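Local coordinates for protein DnaB intein (Synechocystis sp., PDB 1MI8) that probably excises itself from a replicative DNA helicase precursor by protein splicing, joining the sequences that flank it, at residues 2-7 and 73-78; 8-13 and 145-150; 20-25 and 135-140; 60-65 and 124-129; 94-99 and 151-156. The protein carries 4 engineered substitutions. All coordinates share one frame; numbering follows the deposited sequence.

Contact 1. Residues 2-7 and 73-78. Engineered in segment 2-7: Ala3 (natural residue Cys).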
# COMPACT_ATOMS: atom_id res chain seq x y z
N GLY A 2 17.39 4.82 -5.23
CA GLY A 2 16.42 5.13 -4.19
C GLY A 2 17.05 6.06 -3.13
O GLY A 2 17.99 6.83 -3.39
N ALA A 3 16.47 5.94 -1.94
CA ALA A 3 16.97 6.63 -0.74
C ALA A 3 16.00 6.40 0.41
O ALA A 3 14.78 6.26 0.21
CB ALA A 3 17.16 8.17 -0.98
N ILE A 4 16.53 6.41 1.63
CA ILE A 4 15.69 6.16 2.79
C ILE A 4 15.87 7.29 3.81
O ILE A 4 16.85 8.05 3.71
CB ILE A 4 16.10 4.82 3.44
CG1 ILE A 4 17.60 4.89 3.84
CG2 ILE A 4 15.96 3.64 2.37
CD1 ILE A 4 18.10 3.68 4.64
N SER A 5 14.97 7.38 4.79
CA SER A 5 15.11 8.39 5.84
C SER A 5 16.42 8.22 6.64
O SER A 5 16.91 7.08 6.89
CB SER A 5 13.89 8.33 6.80
OG SER A 5 14.17 8.81 8.12
N GLY A 6 16.98 9.35 7.05
CA GLY A 6 18.19 9.35 7.83
C GLY A 6 18.04 8.63 9.16
O GLY A 6 19.03 8.25 9.75
N ASP A 7 16.80 8.45 9.61
CA ASP A 7 16.49 7.77 10.87
C ASP A 7 16.78 6.28 10.76
O ASP A 7 16.93 5.60 11.77
CB ASP A 7 14.99 7.90 11.21
CG ASP A 7 14.47 9.37 11.16
OD1 ASP A 7 13.31 9.60 11.54
OD2 ASP A 7 15.20 10.29 10.73
N ALA A 73 9.63 6.70 -2.95
CA ALA A 73 8.75 5.94 -3.81
C ALA A 73 9.53 5.03 -4.74
O ALA A 73 9.01 4.01 -5.19
CB ALA A 73 7.85 6.87 -4.67
N ASN A 74 10.75 5.41 -5.03
CA ASN A 74 11.51 4.63 -5.95
C ASN A 74 12.55 3.69 -5.29
O ASN A 74 13.26 2.98 -6.00
CB ASN A 74 12.18 5.56 -6.96
CG ASN A 74 13.22 6.43 -6.33
OD1 ASN A 74 12.90 6.99 -5.16
ND2 ASN A 74 14.32 6.60 -6.88
N HIS A 75 12.63 3.66 -3.96
CA HIS A 75 13.61 2.77 -3.34
C HIS A 75 13.12 1.32 -3.49
O HIS A 75 11.95 1.02 -3.24
CB HIS A 75 13.80 3.07 -1.85
CG HIS A 75 15.12 2.59 -1.32
ND1 HIS A 75 16.27 3.34 -1.40
CD2 HIS A 75 15.49 1.40 -0.78
CE1 HIS A 75 17.29 2.64 -0.93
NE2 HIS A 75 16.84 1.46 -0.55
N ARG A 76 14.02 0.42 -3.86
CA ARG A 76 13.69 -1.00 -4.04
C ARG A 76 13.90 -1.98 -2.87
O ARG A 76 14.87 -1.88 -2.09
CB ARG A 76 14.45 -1.51 -5.24
CG ARG A 76 14.10 -0.75 -6.49
CD ARG A 76 15.04 -1.15 -7.63
NE ARG A 76 14.37 -0.97 -8.90
CZ ARG A 76 14.13 0.21 -9.47
NH1 ARG A 76 14.51 1.34 -8.89
NH2 ARG A 76 13.52 0.24 -10.65
N PHE A 77 12.96 -2.91 -2.75
CA PHE A 77 12.93 -3.96 -1.73
C PHE A 77 12.89 -5.32 -2.43
O PHE A 77 12.43 -5.43 -3.59
CB PHE A 77 11.71 -3.81 -0.83
CG PHE A 77 11.70 -2.54 -0.07
CD1 PHE A 77 11.36 -1.33 -0.70
CD2 PHE A 77 12.13 -2.52 1.27
CE1 PHE A 77 11.45 -0.11 -0.00
CE2 PHE A 77 12.23 -1.31 1.98
CZ PHE A 77 11.90 -0.11 1.34
N LEU A 78 13.34 -6.35 -1.73
CA LEU A 78 13.44 -7.62 -2.38
C LEU A 78 12.22 -8.45 -2.18
O LEU A 78 11.88 -8.84 -1.06
CB LEU A 78 14.70 -8.35 -1.96
CG LEU A 78 14.91 -9.71 -2.63
CD1 LEU A 78 15.08 -9.59 -4.21
CD2 LEU A 78 16.12 -10.33 -2.01
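His75 turns its CG anti to the backbone N (chi1 -157°), which swings the imidazole in beside Gly2, Ala3 and Ile4. On the other segment, Ile4 holds CG1 between its backbone N and carbonyl carbon (chi1 59°), and its CG2 branch is left facing the ring. CG2 sits over the centre of one His75 face, 3.6 Å from the ring centroid and only 6° off the normal. This is a CH-pi contact. ND1 comes to the backbone instead: Ala3 N lies in the ring plane at the edge, 2.7 Å from His75 ND1. Gly2 CA is 3.3 Å from His75 ND1, at an oblique angle to the ring. Asn74 adds a looser touch, with its ND2 3.7 Å from Gly2 CA; its OD1 is bonded to Thr72 OG1. An alanine in place of His75 would probably leave Ile4 CG2 without its flat partner and open a gap beside the Ala3 backbone. Further along, Ser5 OG accepts a hydrogen bond from Asp7 N (3.0 Å), an ST turn. Ala3 is an engineered replacement of a cysteine, probably the first residue of the intein. Thr72 to His75 fit the T-x-x-H motif of inteins, which in this family lies beside the upstream splice junction, as it does here.

Contact 2. Residues 8-13 and 145-150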
# COMPACT_ATOMS: atom_id res chain seq x y z
N SER A 8 16.77 5.76 9.54
CA SER A 8 16.96 4.31 9.35
C SER A 8 18.26 3.78 10.01
O SER A 8 19.34 4.32 9.87
CB SER A 8 16.96 3.96 7.84
OG SER A 8 15.85 4.52 7.13
N LEU A 9 18.11 2.72 10.76
CA LEU A 9 19.21 2.12 11.47
C LEU A 9 19.93 1.03 10.66
O LEU A 9 19.35 -0.02 10.31
CB LEU A 9 18.68 1.53 12.76
CG LEU A 9 18.73 2.32 14.09
CD1 LEU A 9 18.84 3.77 13.82
CD2 LEU A 9 17.57 1.94 15.00
N ILE A 10 21.21 1.31 10.38
CA ILE A 10 22.05 0.41 9.62
C ILE A 10 22.73 -0.64 10.48
O ILE A 10 23.42 -0.30 11.45
CB ILE A 10 23.11 1.19 8.84
CG1 ILE A 10 22.44 2.26 7.97
CG2 ILE A 10 23.93 0.21 8.00
CD1 ILE A 10 21.24 1.72 7.10
N SER A 11 22.55 -1.90 10.10
CA SER A 11 23.15 -3.01 10.83
C SER A 11 24.60 -3.13 10.48
O SER A 11 24.92 -3.30 9.31
CB SER A 11 22.46 -4.33 10.51
OG SER A 11 21.31 -4.53 11.31
N LEU A 12 25.47 -3.03 11.49
CA LEU A 12 26.93 -3.11 11.30
C LEU A 12 27.34 -4.57 11.53
O LEU A 12 27.26 -5.09 12.66
CB LEU A 12 27.63 -2.17 12.28
CG LEU A 12 27.25 -0.72 12.03
CD1 LEU A 12 27.81 0.21 13.18
CD2 LEU A 12 27.80 -0.27 10.69
N ALA A 13 27.79 -5.20 10.46
CA ALA A 13 28.18 -6.61 10.48
C ALA A 13 29.31 -7.00 11.45
O ALA A 13 29.27 -8.06 12.07
CB ALA A 13 28.56 -7.05 9.10
N HIS A 145 25.28 -4.85 -3.81
CA HIS A 145 24.40 -3.67 -3.95
C HIS A 145 23.14 -3.60 -3.06
O HIS A 145 22.10 -3.13 -3.48
CB HIS A 145 23.99 -3.46 -5.43
CG HIS A 145 25.16 -3.23 -6.35
ND1 HIS A 145 26.07 -2.22 -6.16
CD2 HIS A 145 25.61 -3.94 -7.42
CE1 HIS A 145 27.03 -2.30 -7.06
NE2 HIS A 145 26.77 -3.34 -7.84
N ASN A 146 23.20 -4.12 -1.84
CA ASN A 146 22.04 -3.97 -0.99
C ASN A 146 22.53 -4.02 0.44
O ASN A 146 23.72 -4.29 0.69
CB ASN A 146 21.03 -5.08 -1.28
CG ASN A 146 21.56 -6.45 -0.91
OD1 ASN A 146 21.44 -6.88 0.23
ND2 ASN A 146 22.16 -7.15 -1.90
N PHE A 147 21.66 -3.68 1.38
CA PHE A 147 22.06 -3.72 2.81
C PHE A 147 20.85 -3.80 3.69
O PHE A 147 19.74 -3.52 3.27
CB PHE A 147 22.89 -2.46 3.23
CG PHE A 147 22.21 -1.11 2.91
CD1 PHE A 147 22.18 -0.62 1.60
CD2 PHE A 147 21.58 -0.37 3.92
CE1 PHE A 147 21.53 0.59 1.30
CE2 PHE A 147 20.94 0.83 3.64
CZ PHE A 147 20.90 1.33 2.34
N VAL A 148 21.09 -4.12 4.95
CA VAL A 148 20.04 -4.21 5.93
C VAL A 148 19.85 -2.89 6.69
O VAL A 148 20.81 -2.35 7.26
CB VAL A 148 20.37 -5.28 6.92
CG1 VAL A 148 19.28 -5.30 8.07
CG2 VAL A 148 20.55 -6.62 6.16
N ALA A 149 18.63 -2.37 6.66
CA ALA A 149 18.29 -1.19 7.40
C ALA A 149 16.95 -1.45 8.05
O ALA A 149 15.99 -1.94 7.41
CB ALA A 149 18.27 0.03 6.46
N ASN A 150 16.88 -1.10 9.34
CA ASN A 150 15.69 -1.32 10.12
C ASN A 150 15.32 -2.76 9.92
O ASN A 150 14.17 -3.10 9.79
CB ASN A 150 14.55 -0.37 9.71
CG ASN A 150 14.75 1.04 10.33
OD1 ASN A 150 15.82 1.35 10.89
ND2 ASN A 150 13.75 1.89 10.22
O HOH W 1 23.43 -3.84 7.26
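The Phe147 ring receives Ile10 at its edge: Ile10 CD1 lies near the ring plane, 3.6 Å from Phe147 CE2. The same methyl presses on Ala149 CB at 3.5 Å, a close fit for two methyl groups. The second flat group is the Asn150 amide. Its OD1 takes the N-H of Leu9 in a nearly straight bond (Leu9 N to Asn150 OD1 2.7 Å, 169°), with the donor tilted 31° from the carbonyl plane. Its ND2 is bonded to Thr68 O. The backbone answers in the other direction, Asn150 N donating to Leu9 O at 2.9 Å. An alanine at Asn150 would probably leave both Leu9 N and Thr68 O without their amide partner. Beyond this the strands diverge, crossing at 111° with a single bridge, Ile10 to Ala149. A weak bond from Ser11 N to Val148 O (3.4 Å) follows. One water then fills in, donating to Ser11 O (2.6 Å) and Val148 O (3.0 Å). Asn150 and the next residue, Asp151, both have left-handed backbone conformations, consistent with a type I' turn. Such a turn is typical of a tight beta hairpin, here the one formed by strands 146-149 and 152-155 of the intein splicing domain.

Contact 3. Residues 20-25 and 135-140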
# COMPACT_ATOMS: atom_id res chain seq x y z
N SER A 20 22.11 5.11 12.93
CA SER A 20 21.33 5.68 11.84
C SER A 20 22.24 5.94 10.65
O SER A 20 23.43 6.20 10.82
CB SER A 20 20.68 7.00 12.29
OG SER A 20 21.69 7.92 12.65
N ILE A 21 21.68 5.84 9.44
CA ILE A 21 22.45 6.11 8.23
C ILE A 21 22.88 7.60 8.24
O ILE A 21 23.98 7.93 7.74
CB ILE A 21 21.66 5.76 6.92
CG1 ILE A 21 22.57 5.92 5.70
CG2 ILE A 21 20.40 6.52 6.86
CD1 ILE A 21 22.02 5.38 4.39
N LYS A 22 22.03 8.49 8.77
CA LYS A 22 22.43 9.92 8.90
C LYS A 22 23.75 10.01 9.70
O LYS A 22 24.71 10.69 9.31
CB LYS A 22 21.39 10.74 9.64
CG LYS A 22 21.69 12.27 9.78
CD LYS A 22 21.41 12.74 11.22
CE LYS A 22 21.50 14.28 11.43
NZ LYS A 22 20.22 14.96 10.98
N ASP A 23 23.80 9.29 10.82
CA ASP A 23 24.99 9.27 11.65
C ASP A 23 26.15 8.58 10.97
O ASP A 23 27.25 8.64 11.48
CB ASP A 23 24.73 8.60 13.00
CG ASP A 23 23.94 9.47 13.93
OD1 ASP A 23 23.73 10.66 13.62
OD2 ASP A 23 23.51 8.99 14.99
N LEU A 24 25.95 7.94 9.83
CA LEU A 24 27.08 7.31 9.17
C LEU A 24 27.55 8.09 7.93
O LEU A 24 28.40 7.62 7.20
CB LEU A 24 26.72 5.87 8.73
CG LEU A 24 26.47 4.83 9.82
CD1 LEU A 24 25.68 3.66 9.26
CD2 LEU A 24 27.81 4.38 10.41
N LEU A 25 27.02 9.28 7.72
CA LEU A 25 27.38 10.06 6.53
C LEU A 25 28.88 10.23 6.31
O LEU A 25 29.38 10.09 5.18
CB LEU A 25 26.72 11.43 6.61
CG LEU A 25 26.76 12.32 5.38
CD1 LEU A 25 26.00 11.65 4.23
CD2 LEU A 25 26.12 13.68 5.72
N GLU A 135 14.96 14.65 4.62
CA GLU A 135 16.31 14.50 4.07
C GLU A 135 16.42 13.00 3.86
O GLU A 135 16.03 12.20 4.72
CB GLU A 135 17.36 14.99 5.08
CG GLU A 135 18.00 16.29 4.68
CD GLU A 135 18.78 16.93 5.83
OE1 GLU A 135 19.27 16.18 6.73
OE2 GLU A 135 18.91 18.19 5.85
N VAL A 136 16.96 12.61 2.73
CA VAL A 136 17.01 11.19 2.44
C VAL A 136 18.42 10.78 2.04
O VAL A 136 19.21 11.58 1.48
CB VAL A 136 15.83 10.93 1.42
CG1 VAL A 136 16.20 11.31 -0.01
CG2 VAL A 136 15.30 9.54 1.59
N PHE A 137 18.78 9.55 2.42
CA PHE A 137 20.12 9.01 2.20
C PHE A 137 20.23 7.61 1.57
O PHE A 137 19.27 6.80 1.59
CB PHE A 137 20.87 8.95 3.54
CG PHE A 137 20.91 10.25 4.36
CD1 PHE A 137 19.76 10.75 4.97
CD2 PHE A 137 22.12 10.93 4.56
CE1 PHE A 137 19.79 11.89 5.78
CE2 PHE A 137 22.18 12.10 5.39
CZ PHE A 137 21.02 12.58 6.01
N ASP A 138 21.44 7.30 1.06
CA ASP A 138 21.73 6.00 0.48
C ASP A 138 23.21 5.66 0.65
O ASP A 138 24.03 6.42 1.21
CB ASP A 138 21.32 5.96 -1.02
CG ASP A 138 21.00 4.51 -1.55
OD1 ASP A 138 21.11 3.52 -0.76
OD2 ASP A 138 20.66 4.37 -2.78
N LEU A 139 23.60 4.50 0.21
CA LEU A 139 24.98 4.22 0.38
C LEU A 139 25.28 3.31 -0.76
O LEU A 139 24.36 2.79 -1.38
CB LEU A 139 25.23 3.62 1.77
CG LEU A 139 24.43 2.41 2.27
CD1 LEU A 139 25.00 1.17 1.66
CD2 LEU A 139 24.53 2.31 3.79
N THR A 140 26.56 3.16 -1.06
CA THR A 140 26.98 2.34 -2.17
C THR A 140 27.64 1.10 -1.60
O THR A 140 28.42 1.15 -0.64
CB THR A 140 27.98 3.14 -3.06
OG1 THR A 140 27.40 4.39 -3.41
CG2 THR A 140 28.27 2.41 -4.34
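Ile21 and Phe137 carry this contact, where a short 3-10 turn (22-24) packs on the end of the long strand 120-140 of the all-beta intein splicing domain. The tight part is apolar, and Ile21, Phe137 and Leu139 in it are buried. Ile21 has CG1 anti to the backbone N (chi1 -174°) and an extended chain, which carries CD1 across to the strand. That methyl lies 3.8 Å from Phe137 CB and 4.0 Å from Leu139 CD2. The Ile21 and Phe137 side chains lie alongside, running opposite ways. Toward the rim, Leu25 comes to the Phe137 ring at about a right angle. Its CD1 meets the ring edge in plane, 4.0 Å from Phe137 CD2. Lys22, also at the rim, covers one face with its backbone: Lys22 CA stands 4.3 Å from the Phe137 ring centroid, off centre, in a CH-pi contact. Lys22 CG adds a touch on Phe137 CZ at 3.8 Å.

The rest of Lys22 runs to the solvent side, where the contact is loose. Lys22 NZ is 4.5 Å from Glu135 OE1, beyond a salt bridge, so any attraction is likely to be weak. Glu135 also makes a long, weak ion pair with Lys55. No hydrogen bond joins the two segments. The turn is held from within, by an ST motif in which Ser20 OG accepts from Asp23 N at 3.1 Å.

Contact 4. Residues 60-65 and 124-129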
# COMPACT_ATOMS: atom_id res chain seq x y z
N ILE A 60 6.14 5.24 4.65
CA ILE A 60 6.34 4.20 5.66
C ILE A 60 5.90 2.85 5.14
O ILE A 60 4.73 2.68 4.77
CB ILE A 60 5.46 4.40 6.90
CG1 ILE A 60 5.83 5.69 7.61
CG2 ILE A 60 5.56 3.19 7.79
CD1 ILE A 60 4.83 6.09 8.76
N LEU A 61 6.82 1.90 5.12
CA LEU A 61 6.48 0.53 4.69
C LEU A 61 6.53 -0.29 5.99
O LEU A 61 7.50 -0.18 6.75
CB LEU A 61 7.54 0.01 3.69
CG LEU A 61 7.63 -1.49 3.38
CD1 LEU A 61 8.58 -1.70 2.20
CD2 LEU A 61 8.22 -2.25 4.61
N LYS A 62 5.51 -1.09 6.26
CA LYS A 62 5.52 -1.91 7.46
C LYS A 62 5.18 -3.37 7.14
O LYS A 62 4.29 -3.66 6.29
CB LYS A 62 4.51 -1.33 8.49
CG LYS A 62 4.44 -2.08 9.81
CD LYS A 62 3.42 -1.35 10.72
CE LYS A 62 2.92 -2.23 11.86
NZ LYS A 62 2.02 -1.38 12.77
N THR A 63 5.90 -4.28 7.79
CA THR A 63 5.68 -5.72 7.56
C THR A 63 4.88 -6.35 8.67
O THR A 63 4.70 -5.75 9.75
CB THR A 63 7.01 -6.54 7.37
OG1 THR A 63 7.76 -6.59 8.59
CG2 THR A 63 7.87 -5.91 6.28
N ARG A 64 4.40 -7.56 8.42
CA ARG A 64 3.56 -8.21 9.43
C ARG A 64 4.30 -8.39 10.77
O ARG A 64 3.71 -8.30 11.84
CB ARG A 64 3.07 -9.57 8.91
CG ARG A 64 2.09 -10.27 9.87
CD ARG A 64 1.53 -11.52 9.20
NE ARG A 64 0.85 -11.22 7.93
CZ ARG A 64 -0.25 -10.48 7.82
NH1 ARG A 64 -0.84 -9.92 8.90
NH2 ARG A 64 -0.80 -10.33 6.61
N LEU A 65 5.59 -8.68 10.69
CA LEU A 65 6.39 -8.82 11.92
C LEU A 65 6.46 -7.51 12.69
O LEU A 65 6.78 -7.47 13.88
CB LEU A 65 7.83 -9.24 11.59
CG LEU A 65 8.11 -10.72 11.63
CD1 LEU A 65 9.50 -10.91 11.20
CD2 LEU A 65 7.84 -11.31 13.03
N SER A 124 4.99 -10.58 4.92
CA SER A 124 3.93 -9.85 4.23
C SER A 124 3.97 -8.38 4.54
O SER A 124 4.31 -7.98 5.62
CB SER A 124 2.54 -10.34 4.63
OG SER A 124 2.29 -11.64 4.15
N ILE A 125 3.63 -7.58 3.56
CA ILE A 125 3.52 -6.16 3.74
C ILE A 125 2.17 -5.94 4.36
O ILE A 125 1.18 -6.51 3.90
CB ILE A 125 3.58 -5.41 2.40
CG1 ILE A 125 4.93 -5.69 1.71
CG2 ILE A 125 3.45 -3.89 2.65
CD1 ILE A 125 4.91 -5.43 0.26
N VAL A 126 2.10 -5.11 5.41
CA VAL A 126 0.81 -4.81 6.01
C VAL A 126 0.48 -3.32 5.90
O VAL A 126 -0.66 -2.91 6.15
CB VAL A 126 0.72 -5.25 7.50
CG1 VAL A 126 0.94 -6.77 7.56
CG2 VAL A 126 1.69 -4.46 8.39
N SER A 127 1.48 -2.52 5.56
CA SER A 127 1.23 -1.08 5.40
C SER A 127 2.23 -0.34 4.52
O SER A 127 3.44 -0.60 4.55
CB SER A 127 1.16 -0.37 6.78
OG SER A 127 0.57 0.91 6.58
N ILE A 128 1.70 0.58 3.72
CA ILE A 128 2.48 1.43 2.84
C ILE A 128 1.72 2.73 2.89
O ILE A 128 0.54 2.81 2.43
CB ILE A 128 2.49 0.94 1.38
CG1 ILE A 128 2.76 -0.57 1.29
CG2 ILE A 128 3.63 1.64 0.62
CD1 ILE A 128 2.49 -1.11 -0.15
N THR A 129 2.33 3.75 3.48
CA THR A 129 1.64 5.02 3.58
C THR A 129 2.58 6.23 3.42
O THR A 129 3.67 6.25 3.98
CB THR A 129 0.90 5.15 4.90
OG1 THR A 129 1.78 5.72 5.85
CG2 THR A 129 0.44 3.81 5.43
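Ile60 to Thr63 run antiparallel to Ile125 to Thr129, with a classic beta bulge where Val126 and Ser127 both face Lys62. Lys62 O is gripped twice there, by Val126 N at 2.8 Å and Ser127 N at 3.1 Å. Ile60 and Thr129 form a regular hydrogen-bonded pair at one end. At the other, Arg64 N donates to Ser124 O (2.8 Å). Lys62 and Ser127 share a face with Ile60 and Thr129. Lys62 CB rests 3.9 Å from Ser127 CB, and its extended chain leads away. Leu61 and Ile128 point to the other face and are buried. Arg64 bends at chi3 (-58°), which brings its guanidinium alongside Ser124 and Val126. Val126 CG1 lies over one face of that group, 3.9 Å from Arg64 CZ, and Ser124 CB is 3.8 Å from Arg64 NE. Arg64 NH1 also makes a salt bridge with Glu130 of the second subunit. Ser127, Ile128 and Thr129 pair with a strand of the same second subunit, so the sheet continues across the interface. The chemistry is thus mainly backbone bonding, with a buried face of Leu61 and Ile128, a mixed outer face with Lys62, and an Arg64 whose charge is met across the subunit interface.

Contact 5. Residues 94-99 and 151-156. Engineered in segment 151-156: Ala156 (natural residue Asn).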
# COMPACT_ATOMS: atom_id res chain seq x y z
N HIS A 94 5.52 -10.26 -0.55
CA HIS A 94 6.26 -10.53 0.68
C HIS A 94 7.63 -9.92 0.37
O HIS A 94 8.05 -9.91 -0.80
CB HIS A 94 6.47 -12.04 0.93
CG HIS A 94 5.20 -12.80 1.15
ND1 HIS A 94 4.32 -13.08 0.12
CD2 HIS A 94 4.62 -13.28 2.28
CE1 HIS A 94 3.25 -13.69 0.61
NE2 HIS A 94 3.41 -13.82 1.92
N ILE A 95 8.35 -9.44 1.38
CA ILE A 95 9.71 -8.93 1.12
C ILE A 95 10.73 -9.57 2.06
O ILE A 95 10.42 -10.09 3.14
CB ILE A 95 9.82 -7.40 1.23
CG1 ILE A 95 9.59 -6.97 2.67
CG2 ILE A 95 8.77 -6.76 0.26
CD1 ILE A 95 9.84 -5.43 2.92
N ALA A 96 11.95 -9.56 1.59
CA ALA A 96 13.04 -10.20 2.28
C ALA A 96 13.52 -9.46 3.55
O ALA A 96 13.83 -8.24 3.49
CB ALA A 96 14.17 -10.36 1.30
N LEU A 97 13.54 -10.19 4.67
CA LEU A 97 14.08 -9.69 5.97
C LEU A 97 15.17 -10.68 6.42
O LEU A 97 15.04 -11.88 6.25
CB LEU A 97 13.04 -9.70 7.10
CG LEU A 97 11.66 -9.11 6.84
CD1 LEU A 97 10.93 -9.18 8.17
CD2 LEU A 97 11.78 -7.69 6.29
N PRO A 98 16.24 -10.17 7.03
CA PRO A 98 17.29 -11.09 7.48
C PRO A 98 16.68 -11.96 8.59
O PRO A 98 15.97 -11.46 9.45
CB PRO A 98 18.38 -10.14 7.98
CG PRO A 98 17.65 -8.75 8.15
CD PRO A 98 16.66 -8.75 7.06
N ARG A 99 16.89 -13.26 8.59
CA ARG A 99 16.26 -14.00 9.66
C ARG A 99 16.96 -14.01 11.01
O ARG A 99 16.41 -13.53 11.99
CB ARG A 99 15.98 -15.43 9.28
CG ARG A 99 15.20 -16.11 10.39
CD ARG A 99 14.78 -17.50 10.05
NE ARG A 99 15.86 -18.34 9.56
CZ ARG A 99 16.95 -18.72 10.24
NH1 ARG A 99 17.16 -18.32 11.49
NH2 ARG A 99 17.81 -19.58 9.68
N ASP A 151 16.35 -3.61 9.87
CA ASP A 151 16.11 -5.07 9.80
C ASP A 151 15.33 -5.52 8.59
O ASP A 151 14.66 -6.55 8.63
CB ASP A 151 15.37 -5.51 11.06
CG ASP A 151 16.22 -5.42 12.30
OD1 ASP A 151 17.40 -5.87 12.26
OD2 ASP A 151 15.71 -4.90 13.34
N ILE A 152 15.50 -4.80 7.49
CA ILE A 152 14.83 -5.12 6.24
C ILE A 152 15.90 -5.03 5.19
O ILE A 152 16.81 -4.19 5.28
CB ILE A 152 13.76 -4.06 5.91
CG1 ILE A 152 12.69 -4.04 7.03
CG2 ILE A 152 13.09 -4.31 4.57
CD1 ILE A 152 11.69 -2.89 6.82
N ILE A 153 15.81 -5.90 4.21
CA ILE A 153 16.78 -5.88 3.09
C ILE A 153 16.41 -4.75 2.13
O ILE A 153 15.28 -4.70 1.64
CB ILE A 153 16.74 -7.16 2.26
CG1 ILE A 153 17.17 -8.37 3.13
CG2 ILE A 153 17.71 -7.03 1.09
CD1 ILE A 153 18.61 -8.31 3.48
N VAL A 154 17.35 -3.85 1.85
CA VAL A 154 17.03 -2.78 0.90
C VAL A 154 18.18 -2.61 -0.14
O VAL A 154 19.34 -2.86 0.16
CB VAL A 154 16.79 -1.43 1.64
CG1 VAL A 154 15.70 -1.64 2.72
CG2 VAL A 154 18.11 -0.89 2.26
N HIS A 155 17.82 -2.14 -1.33
CA HIS A 155 18.76 -1.97 -2.42
C HIS A 155 19.65 -0.76 -2.20
O HIS A 155 19.23 0.25 -1.64
CB HIS A 155 18.01 -1.79 -3.74
CG HIS A 155 18.84 -2.10 -4.94
ND1 HIS A 155 19.85 -1.27 -5.38
CD2 HIS A 155 18.86 -3.19 -5.76
CE1 HIS A 155 20.47 -1.84 -6.40
NE2 HIS A 155 19.89 -3.00 -6.65
N ALA A 156 20.88 -0.86 -2.66
CA ALA A 156 21.81 0.24 -2.51
C ALA A 156 21.90 1.09 -3.77
O ALA A 156 21.22 0.85 -4.78
CB ALA A 156 23.17 -0.31 -2.13
O HOH W 2 13.49 -6.52 1.06
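Leu97 and Ile152 run alongside each other in the same direction, where strand 152-155 of the C-terminal beta hairpin crosses strand 94-98 of the intein splicing domain at 113°. Leu97 CD2 is 3.8 Å from Ile152 CG1. Ile152 holds CG1 anti to its carbonyl carbon (chi1 -61°), and its CG2 branch reaches Ile95. Ile95 and Ile152 cross obliquely there, with Ile95 CD1 3.8 Å from Ile152 CG2. Ile153 works on the other side of the strand. Its CG1 meets Ala96 CB and Pro98 CD, each at 4.0 Å. Between these two groups runs one direct backbone bond, Ile153 N to Ala96 O at 3.1 Å. A water reinforces it, donating to Ala96 O (3.0 Å) and to Ile153 O (2.6 Å). Pro98 CD leans on Asp151 O. The Asp151 carboxylate itself turns to Arg18, with which it forms a salt bridge.

The strand then leaves 94-98 and runs on to what is probably the downstream splice junction. Ala156 is an engineered replacement of an asparagine, probably the one that cyclises in splicing. His155 has its ring edge-to-face with Trp83, and its ND1 donates to a lone pair of Ala156 O at 2.6 Å, close to the ring plane.

Overall arrangement
Contacts 1, 2 and 5 have their centres about 6 Å from the centre of the chain and are buried. Contact 3 is also buried but has a charged rim. Contact 4 is the most peripheral and the one that meets the second subunit. Contacts 2 and 5 grip the two strands of one hairpin, 146-149 and 152-155, each by few bonds and a bridging water. Contacts 3 and 4 both use strand 120-140, with centres about 22 Å apart: one is side-chain packing without cross bonds, the other backbone-bonded antiparallel sheet with a bulge. Contacts 1 and 5 probably place the two splice junctions near each other, the His75 ring touching the backbone O of His155.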